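Local coordinates for putative exported protein (PDB 2DVZ) that binds glutamate in the periplasm, probably as the solute receptor of a tripartite tricarboxylate-type transport system, at residues A82-M87 with C152-L157; V109-N114 with P240-L245. All coordinates share one frame; numbering follows the deposited sequence.

Contact 1: A82-M87 with C152-L157; sequences ATVSTM and CGVLHL. With GLU (glutamic acid), chain G.
Ser85 and Val154 bring the first turns of two helices, 84-93 and 154-166, together around one carboxylate oxygen of the bound glutamate. The course of the Ser85 side chain tells most of the story. Its CB lies 3.7 Å from the CA of Gly153 and also borders the ligand. The first torsion (chi1 -71°) sets OG anti to the carbonyl carbon, beside the residue's own N, so both polar groups of Ser85 turn to the same acceptor. OG donates to OXT of the glutamate at 2.8 Å, and the backbone N of Ser85 adds a longer bond of 3.2 Å to that OXT. With its proton committed to the ligand, OG accepts from the backbone N of Val154 at 2.7 Å, nearly straight at 163°. Because the helix start donates to OG, the hydroxyl is probably polarised into a better donor to the anion. Val154 CG1 presses tightly on OXT at 3.1 Å, and the Val154 and Val84 side chains cross obliquely, CG2 to CG1 at 4.0 Å. Gly153, the N-cap of its helix, lets OG come close, since a CB there would collide with it. Just before it, Cys152 is joined by a disulfide to Cys93 of helix 84-93. The N-terminus of helix 84-93 meets the carboxylate directly and that of helix 154-166 through Ser85 OG, consistent with the ligand cleft of the periplasmic binding protein fold.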
ATOM      1  N   ALA A  82      -6.051   5.896   3.555  1.00 11.14           N
ATOM      2  CA  ALA A  82      -6.118   4.553   4.138  1.00 10.62           C
ATOM      3  C   ALA A  82      -5.205   3.657   3.344  1.00 10.98           C
ATOM      4  O   ALA A  82      -5.136   3.766   2.106  1.00 10.94           O
ATOM      5  CB  ALA A  82      -7.541   3.991   4.123  1.00  8.70           C
ATOM      6  N   THR A  83      -4.502   2.779   4.061  1.00 11.36           N
ATOM      7  CA  THR A  83      -3.589   1.819   3.467  1.00 11.43           C
ATOM      8  C   THR A  83      -3.798   0.566   4.266  1.00 12.02           C
ATOM      9  O   THR A  83      -4.329   0.631   5.382  1.00 12.88           O
ATOM     10  CB  THR A  83      -2.118   2.237   3.632  1.00 11.66           C
ATOM     11  OG1 THR A  83      -1.789   2.225   5.020  1.00 12.42           O
ATOM     12  CG2 THR A  83      -1.839   3.624   3.035  1.00  8.87           C
ATOM     13  N   VAL A  84      -3.388  -0.580   3.719  1.00 11.70           N
ATOM     14  CA  VAL A  84      -3.518  -1.828   4.451  1.00 10.89           C
ATOM     15  C   VAL A  84      -2.594  -1.851   5.685  1.00 11.51           C
ATOM     16  O   VAL A  84      -2.902  -2.506   6.677  1.00 11.76           O
ATOM     17  CB  VAL A  84      -3.380  -3.106   3.527  1.00 10.45           C
ATOM     18  CG1 VAL A  84      -3.507  -4.370   4.357  1.00 10.25           C
ATOM     19  CG2 VAL A  84      -4.464  -3.122   2.449  1.00  8.13           C
ATOM     20  N   SER A  85      -1.465  -1.151   5.622  1.00 12.55           N
ATOM     21  CA  SER A  85      -0.578  -1.037   6.768  1.00 13.82           C
ATOM     22  C   SER A  85      -1.334  -0.379   7.927  1.00 14.45           C
ATOM     23  O   SER A  85      -1.347  -0.884   9.044  1.00 14.69           O
ATOM     24  CB  SER A  85       0.678  -0.224   6.422  1.00 13.77           C
ATOM     25  OG  SER A  85       1.531  -0.963   5.551  1.00 14.20           O
ATOM     26  N   THR A  86      -1.994   0.729   7.630  1.00 14.94           N
ATOM     27  CA  THR A  86      -2.610   1.552   8.689  1.00 14.64           C
ATOM     28  C   THR A  86      -3.974   1.027   9.155  1.00 14.73           C
ATOM     29  O   THR A  86      -4.344   1.206  10.310  1.00 15.31           O
ATOM     30  CB  THR A  86      -2.655   3.056   8.301  1.00 13.78           C
ATOM     31  OG1 THR A  86      -3.307   3.210   7.033  1.00 11.21           O
ATOM     32  CG2 THR A  86      -1.231   3.642   8.219  1.00 12.47           C
HETATM   33  N   MSE A  87      -4.677   0.333   8.274  1.00 14.89           N
HETATM   34  CA  MSE A  87      -6.023  -0.140   8.565  1.00 15.72           C
HETATM   35  C   MSE A  87      -6.064  -1.527   9.206  1.00 15.40           C
HETATM   36  O   MSE A  87      -6.997  -1.859   9.926  1.00 14.97           O
HETATM   37  CB  MSE A  87      -6.909  -0.101   7.295  1.00 16.45           C
HETATM   38  CG  MSE A  87      -7.206   1.306   6.740  1.00 18.24           C
HETATM   39 SE   MSE A  87      -8.254   2.401   8.009  1.00 25.68          SE
HETATM   40  CE  MSE A  87      -6.771   3.350   8.928  1.00 18.80           C
ATOM     41  N   CYS A 152       5.669  -2.524  10.979  1.00 17.12           N
ATOM     42  CA  CYS A 152       4.313  -2.981  11.256  1.00 17.60           C
ATOM     43  C   CYS A 152       3.393  -2.821  10.037  1.00 17.05           C
ATOM     44  O   CYS A 152       2.156  -2.827  10.157  1.00 17.48           O
ATOM     45  CB  CYS A 152       3.764  -2.269  12.510  1.00 17.81           C
ATOM     46  SG  CYS A 152       4.527  -2.904  14.060  1.00 18.85           S
ATOM     47  N   GLY A 153       4.020  -2.702   8.868  1.00 16.02           N
ATOM     48  CA  GLY A 153       3.331  -2.456   7.633  1.00 14.23           C
ATOM     49  C   GLY A 153       3.070  -3.720   6.852  1.00 13.34           C
ATOM     50  O   GLY A 153       3.641  -4.782   7.154  1.00 11.56           O
ATOM     51  N   VAL A 154       2.216  -3.588   5.821  1.00 12.32           N
ATOM     52  CA  VAL A 154       1.861  -4.712   4.967  1.00 11.14           C
ATOM     53  C   VAL A 154       3.017  -5.367   4.202  1.00 10.41           C
ATOM     54  O   VAL A 154       2.946  -6.543   3.879  1.00 10.79           O
ATOM     55  CB  VAL A 154       0.657  -4.368   4.006  1.00 11.36           C
ATOM     56  CG1 VAL A 154       1.057  -3.408   2.969  1.00  8.89           C
ATOM     57  CG2 VAL A 154       0.114  -5.638   3.377  1.00 10.94           C
ATOM     58  N   LEU A 155       4.075  -4.628   3.904  1.00  9.75           N
ATOM     59  CA  LEU A 155       5.154  -5.191   3.115  1.00  9.95           C
ATOM     60  C   LEU A 155       6.111  -6.017   3.980  1.00 10.53           C
ATOM     61  O   LEU A 155       6.676  -6.970   3.485  1.00 10.82           O
ATOM     62  CB  LEU A 155       5.857  -4.092   2.284  1.00  9.98           C
ATOM     63  CG  LEU A 155       4.862  -3.340   1.365  1.00  7.77           C
ATOM     64  CD1 LEU A 155       5.480  -2.108   0.814  1.00  5.16           C
ATOM     65  CD2 LEU A 155       4.337  -4.257   0.240  1.00  5.51           C
ATOM     66  N   HIS A 156       6.261  -5.663   5.268  1.00 11.08           N
ATOM     67  CA  HIS A 156       6.939  -6.519   6.246  1.00 11.15           C
ATOM     68  C   HIS A 156       6.137  -7.811   6.434  1.00 11.17           C
ATOM     69  O   HIS A 156       6.680  -8.896   6.442  1.00 12.01           O
ATOM     70  CB  HIS A 156       7.166  -5.794   7.613  1.00 11.09           C
ATOM     71  CG  HIS A 156       7.910  -6.637   8.631  1.00 11.96           C
ATOM     72  ND1 HIS A 156       7.783  -6.459   9.998  1.00 11.33           N
ATOM     73  CD2 HIS A 156       8.758  -7.686   8.474  1.00 11.71           C
ATOM     74  CE1 HIS A 156       8.529  -7.349  10.631  1.00  9.30           C
ATOM     75  NE2 HIS A 156       9.136  -8.101   9.738  1.00 10.31           N
ATOM     76  N   LEU A 157       4.830  -7.703   6.590  1.00 11.38           N
ATOM     77  CA  LEU A 157       3.998  -8.903   6.669  1.00 12.22           C
ATOM     78  C   LEU A 157       4.061  -9.736   5.367  1.00 12.19           C
ATOM     79  O   LEU A 157       4.131 -10.960   5.410  1.00 12.65           O
ATOM     80  CB  LEU A 157       2.548  -8.529   7.044  1.00 13.06           C
ATOM     81  CG  LEU A 157       1.630  -9.740   7.269  1.00 14.90           C
ATOM     82  CD1 LEU A 157       2.147 -10.618   8.468  1.00 16.04           C
ATOM     83  CD2 LEU A 157       0.212  -9.286   7.484  1.00 16.93           C
TER
HETATM   84  N   GLU G1055       3.292  -0.249   2.646  1.00 11.71           N
HETATM   85  CA  GLU G1055       2.278   0.795   2.405  1.00 11.29           C
HETATM   86  C   GLU G1055       0.900   0.204   2.156  1.00 12.00           C
HETATM   87  O   GLU G1055       0.276   0.318   1.096  1.00 12.47           O
HETATM   88  CB  GLU G1055       2.735   1.756   1.312  1.00 11.17           C
HETATM   89  CG  GLU G1055       4.208   2.170   1.482  1.00  8.76           C
HETATM   90  CD  GLU G1055       4.524   3.542   0.961  1.00  9.91           C
HETATM   91  OE1 GLU G1055       3.574   4.195   0.479  1.00 10.90           O
HETATM   92  OE2 GLU G1055       5.721   3.992   1.054  1.00 10.40           O
HETATM   93  OXT GLU G1055       0.340  -0.385   3.096  1.00 12.13           O

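Contact 2: V109-N114 with P240-L245; sequences VTNFAN and PVWYGL. With GLU (glutamic acid), chain G.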
ATOM      1  N   VAL A 109     -14.399   7.271   3.300  1.00 15.09           N
ATOM      2  CA  VAL A 109     -15.005   8.024   2.235  1.00 14.52           C
ATOM      3  C   VAL A 109     -15.161   7.120   0.995  1.00 14.98           C
ATOM      4  O   VAL A 109     -16.276   6.942   0.485  1.00 15.28           O
ATOM      5  CB  VAL A 109     -14.178   9.291   1.930  1.00 13.93           C
ATOM      6  CG1 VAL A 109     -14.744  10.007   0.722  1.00 12.16           C
ATOM      7  CG2 VAL A 109     -14.149  10.220   3.193  1.00 12.88           C
ATOM      8  N   THR A 110     -14.037   6.561   0.537  1.00 14.25           N
ATOM      9  CA  THR A 110     -13.973   5.746  -0.677  1.00 13.94           C
ATOM     10  C   THR A 110     -12.598   5.099  -0.871  1.00 13.67           C
ATOM     11  O   THR A 110     -11.544   5.657  -0.498  1.00 13.12           O
ATOM     12  CB  THR A 110     -14.360   6.552  -1.952  1.00 14.20           C
ATOM     13  OG1 THR A 110     -14.737   5.651  -3.002  1.00 13.48           O
ATOM     14  CG2 THR A 110     -13.216   7.458  -2.404  1.00 12.95           C
ATOM     15  N   ASN A 111     -12.637   3.900  -1.438  1.00 13.32           N
ATOM     16  CA  ASN A 111     -11.467   3.243  -1.969  1.00 13.14           C
ATOM     17  C   ASN A 111     -11.164   3.845  -3.334  1.00 13.01           C
ATOM     18  O   ASN A 111     -11.963   3.734  -4.261  1.00 13.08           O
ATOM     19  CB  ASN A 111     -11.738   1.737  -2.031  1.00 13.33           C
ATOM     20  CG  ASN A 111     -10.582   0.925  -2.582  1.00 13.17           C
ATOM     21  OD1 ASN A 111      -9.586   1.452  -3.086  1.00 14.20           O
ATOM     22  ND2 ASN A 111     -10.708  -0.382  -2.472  1.00 13.85           N
ATOM     23  N   PHE A 112     -10.015   4.518  -3.437  1.00 13.05           N
ATOM     24  CA  PHE A 112      -9.502   5.018  -4.712  1.00 13.16           C
ATOM     25  C   PHE A 112      -9.177   3.887  -5.676  1.00 13.91           C
ATOM     26  O   PHE A 112      -9.637   3.857  -6.833  1.00 14.87           O
ATOM     27  CB  PHE A 112      -8.203   5.782  -4.522  1.00 12.74           C
ATOM     28  CG  PHE A 112      -8.350   7.135  -3.859  1.00 11.59           C
ATOM     29  CD1 PHE A 112      -9.610   7.749  -3.710  1.00 10.18           C
ATOM     30  CD2 PHE A 112      -7.202   7.818  -3.418  1.00  9.81           C
ATOM     31  CE1 PHE A 112      -9.736   9.030  -3.117  1.00  9.87           C
ATOM     32  CE2 PHE A 112      -7.315   9.129  -2.840  1.00 10.97           C
ATOM     33  CZ  PHE A 112      -8.572   9.719  -2.681  1.00 10.39           C
ATOM     34  N   ALA A 113      -8.346   2.954  -5.228  1.00 14.24           N
ATOM     35  CA  ALA A 113      -7.853   1.933  -6.166  1.00 13.70           C
ATOM     36  C   ALA A 113      -7.454   0.672  -5.461  1.00 13.85           C
ATOM     37  O   ALA A 113      -6.923   0.672  -4.324  1.00 14.47           O
ATOM     38  CB  ALA A 113      -6.685   2.460  -6.981  1.00 12.34           C
ATOM     39  N   ASN A 114      -7.696  -0.419  -6.160  1.00 13.08           N
ATOM     40  CA  ASN A 114      -7.088  -1.660  -5.813  1.00 11.98           C
ATOM     41  C   ASN A 114      -5.708  -1.759  -6.459  1.00 12.06           C
ATOM     42  O   ASN A 114      -5.531  -1.360  -7.594  1.00 13.62           O
ATOM     43  CB  ASN A 114      -8.023  -2.781  -6.208  1.00 11.09           C
ATOM     44  CG  ASN A 114      -9.251  -2.812  -5.345  1.00 10.02           C
ATOM     45  OD1 ASN A 114      -9.186  -3.122  -4.150  1.00 10.96           O
ATOM     46  ND2 ASN A 114     -10.390  -2.527  -5.939  1.00  6.89           N
ATOM     47  N   PRO A 240      -3.732  -8.622  -3.194  1.00 12.97           N
ATOM     48  CA  PRO A 240      -3.425  -7.208  -3.399  1.00 11.99           C
ATOM     49  C   PRO A 240      -3.792  -6.328  -2.202  1.00 11.36           C
ATOM     50  O   PRO A 240      -4.346  -6.800  -1.192  1.00 10.46           O
ATOM     51  CB  PRO A 240      -4.268  -6.843  -4.607  1.00 11.99           C
ATOM     52  CG  PRO A 240      -5.350  -7.896  -4.685  1.00 12.22           C
ATOM     53  CD  PRO A 240      -4.916  -9.086  -3.938  1.00 12.73           C
ATOM     54  N   VAL A 241      -3.472  -5.050  -2.343  1.00 11.21           N
ATOM     55  CA  VAL A 241      -3.826  -4.022  -1.366  1.00 10.05           C
ATOM     56  C   VAL A 241      -4.766  -2.981  -2.032  1.00 10.75           C
ATOM     57  O   VAL A 241      -5.371  -3.254  -3.098  1.00 10.67           O
ATOM     58  CB  VAL A 241      -2.544  -3.386  -0.731  1.00  9.53           C
ATOM     59  CG1 VAL A 241      -1.739  -4.441  -0.022  1.00  7.24           C
ATOM     60  CG2 VAL A 241      -1.686  -2.603  -1.757  1.00  7.12           C
ATOM     61  N   TRP A 242      -4.899  -1.817  -1.400  1.00 10.50           N
ATOM     62  CA  TRP A 242      -5.744  -0.733  -1.887  1.00 11.47           C
ATOM     63  C   TRP A 242      -5.361   0.559  -1.181  1.00 12.48           C
ATOM     64  O   TRP A 242      -4.650   0.536  -0.159  1.00 13.42           O
ATOM     65  CB  TRP A 242      -7.273  -1.003  -1.762  1.00 10.86           C
ATOM     66  CG  TRP A 242      -7.794  -1.686  -0.464  1.00 10.13           C
ATOM     67  CD1 TRP A 242      -8.476  -2.851  -0.407  1.00  8.97           C
ATOM     68  CD2 TRP A 242      -7.675  -1.220   0.905  1.00  9.59           C
ATOM     69  NE1 TRP A 242      -8.802  -3.152   0.888  1.00  9.63           N
ATOM     70  CE2 TRP A 242      -8.345  -2.161   1.719  1.00  9.19           C
ATOM     71  CE3 TRP A 242      -7.086  -0.091   1.514  1.00 10.98           C
ATOM     72  CZ2 TRP A 242      -8.402  -2.058   3.141  1.00  8.14           C
ATOM     73  CZ3 TRP A 242      -7.133   0.021   2.954  1.00  9.92           C
ATOM     74  CH2 TRP A 242      -7.800  -0.967   3.737  1.00  8.93           C
ATOM     75  N   TYR A 243      -5.801   1.666  -1.774  1.00 12.60           N
ATOM     76  CA  TYR A 243      -5.612   3.012  -1.252  1.00 13.40           C
ATOM     77  C   TYR A 243      -6.938   3.761  -1.268  1.00 13.35           C
ATOM     78  O   TYR A 243      -7.639   3.740  -2.257  1.00 13.43           O
ATOM     79  CB  TYR A 243      -4.538   3.765  -2.079  1.00 13.45           C
ATOM     80  CG  TYR A 243      -3.233   3.031  -1.952  1.00 14.19           C
ATOM     81  CD1 TYR A 243      -2.361   3.311  -0.880  1.00 12.79           C
ATOM     82  CD2 TYR A 243      -2.901   1.989  -2.846  1.00 12.41           C
ATOM     83  CE1 TYR A 243      -1.177   2.590  -0.714  1.00 12.25           C
ATOM     84  CE2 TYR A 243      -1.701   1.282  -2.707  1.00 10.89           C
ATOM     85  CZ  TYR A 243      -0.855   1.569  -1.635  1.00 12.38           C
ATOM     86  OH  TYR A 243       0.314   0.854  -1.479  1.00 12.23           O
ATOM     87  N   GLY A 244      -7.272   4.430  -0.172  1.00 13.44           N
ATOM     88  CA  GLY A 244      -8.528   5.154  -0.110  1.00 13.24           C
ATOM     89  C   GLY A 244      -8.490   6.392   0.762  1.00 13.08           C
ATOM     90  O   GLY A 244      -7.442   6.766   1.296  1.00 13.81           O
ATOM     91  N   LEU A 245      -9.657   7.015   0.919  1.00 12.39           N
ATOM     92  CA  LEU A 245      -9.746   8.293   1.566  1.00 11.24           C
ATOM     93  C   LEU A 245     -10.523   8.142   2.876  1.00 11.32           C
ATOM     94  O   LEU A 245     -11.545   7.490   2.922  1.00 11.08           O
ATOM     95  CB  LEU A 245     -10.370   9.328   0.620  1.00 10.12           C
ATOM     96  CG  LEU A 245     -10.288  10.803   1.053  1.00  8.56           C
ATOM     97  CD1 LEU A 245      -8.838  11.386   1.215  1.00  5.91           C
ATOM     98  CD2 LEU A 245     -11.061  11.620   0.081  1.00  5.27           C
TER
HETATM   99  N   GLU G1055       3.292  -0.249   2.646  1.00 11.71           N
HETATM  100  CA  GLU G1055       2.278   0.795   2.405  1.00 11.29           C
HETATM  101  C   GLU G1055       0.900   0.204   2.156  1.00 12.00           C
HETATM  102  O   GLU G1055       0.276   0.318   1.096  1.00 12.47           O
HETATM  103  CB  GLU G1055       2.735   1.756   1.312  1.00 11.17           C
HETATM  104  CG  GLU G1055       4.208   2.170   1.482  1.00  8.76           C
HETATM  105  CD  GLU G1055       4.524   3.542   0.961  1.00  9.91           C
HETATM  106  OE1 GLU G1055       3.574   4.195   0.479  1.00 10.90           O
HETATM  107  OE2 GLU G1055       5.721   3.992   1.054  1.00 10.40           O
HETATM  108  OXT GLU G1055       0.340  -0.385   3.096  1.00 12.13           O
HETATM  109  O   HOH W   1      -7.285  -5.066  -3.403  1.00  8.76           O
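Main-chain hydrogen bonds pair Val109-Asn114 with Val241-Leu245 as antiparallel strands, interrupted by two classic beta bulges. In the first, Val109 and Thr110 both face Leu245: Val109 N donates to Leu245 O, and Leu245 N to Thr110 O at 2.7 Å, nearly along the C=O axis. In the second, Phe112 and Ala113 share Tyr243 O, which takes a weak bond from Phe112 N and a straighter one of 3.2 Å from Ala113 N, in the carbonyl plane. Tyr243 N answers to Ala113 O. The strands come closest at Gly244, where a CB would strike Thr110 O.

Apolar contacts gather at Leu245, whose CB meets CZ and CE1 of Phe112, both at 3.8 Å, while Val109 lies alongside. Among polar side chains, OD1 of Asn114 sits at the edge of the Trp242 ring, 3.8 Å from CD1, and a water bridges that OD1 to Val241 O. Tyr243 OH reaches the other way, donating a weak hydrogen bond to glutamate O at 2.6 Å.

In the wider sheet, strand 241-248 runs between 106-121 and 78-82. Trp242 packs against helix 288-307, Tyr243 and Leu245 against helix 32-48, and Val109 and Thr110 against helix 253-267.

Contacts 1 and 2 illustrate how one ligand carboxylate can be read from two parts of a fold: they address the two oxygens of the same alpha-carboxylate, contact 2 through a weak bond. Their centres lie 13 Å apart, yet they meet directly. Ala82 N probably hydrogen-bonds to Gly244 O at 2.8 Å, continuing the sheet from strand 241-248 into strand 78-82, which leads to helix 84-93. Beyond that junction, Val84 CG2 packs on Val241 CB at 3.7 Å and Met87 CB on Trp242 CH2 at 3.8 Å, seating the helix start against the strand. Thr33, Ser149 and Ser178 supply further hydrogen bonds to the glutamate.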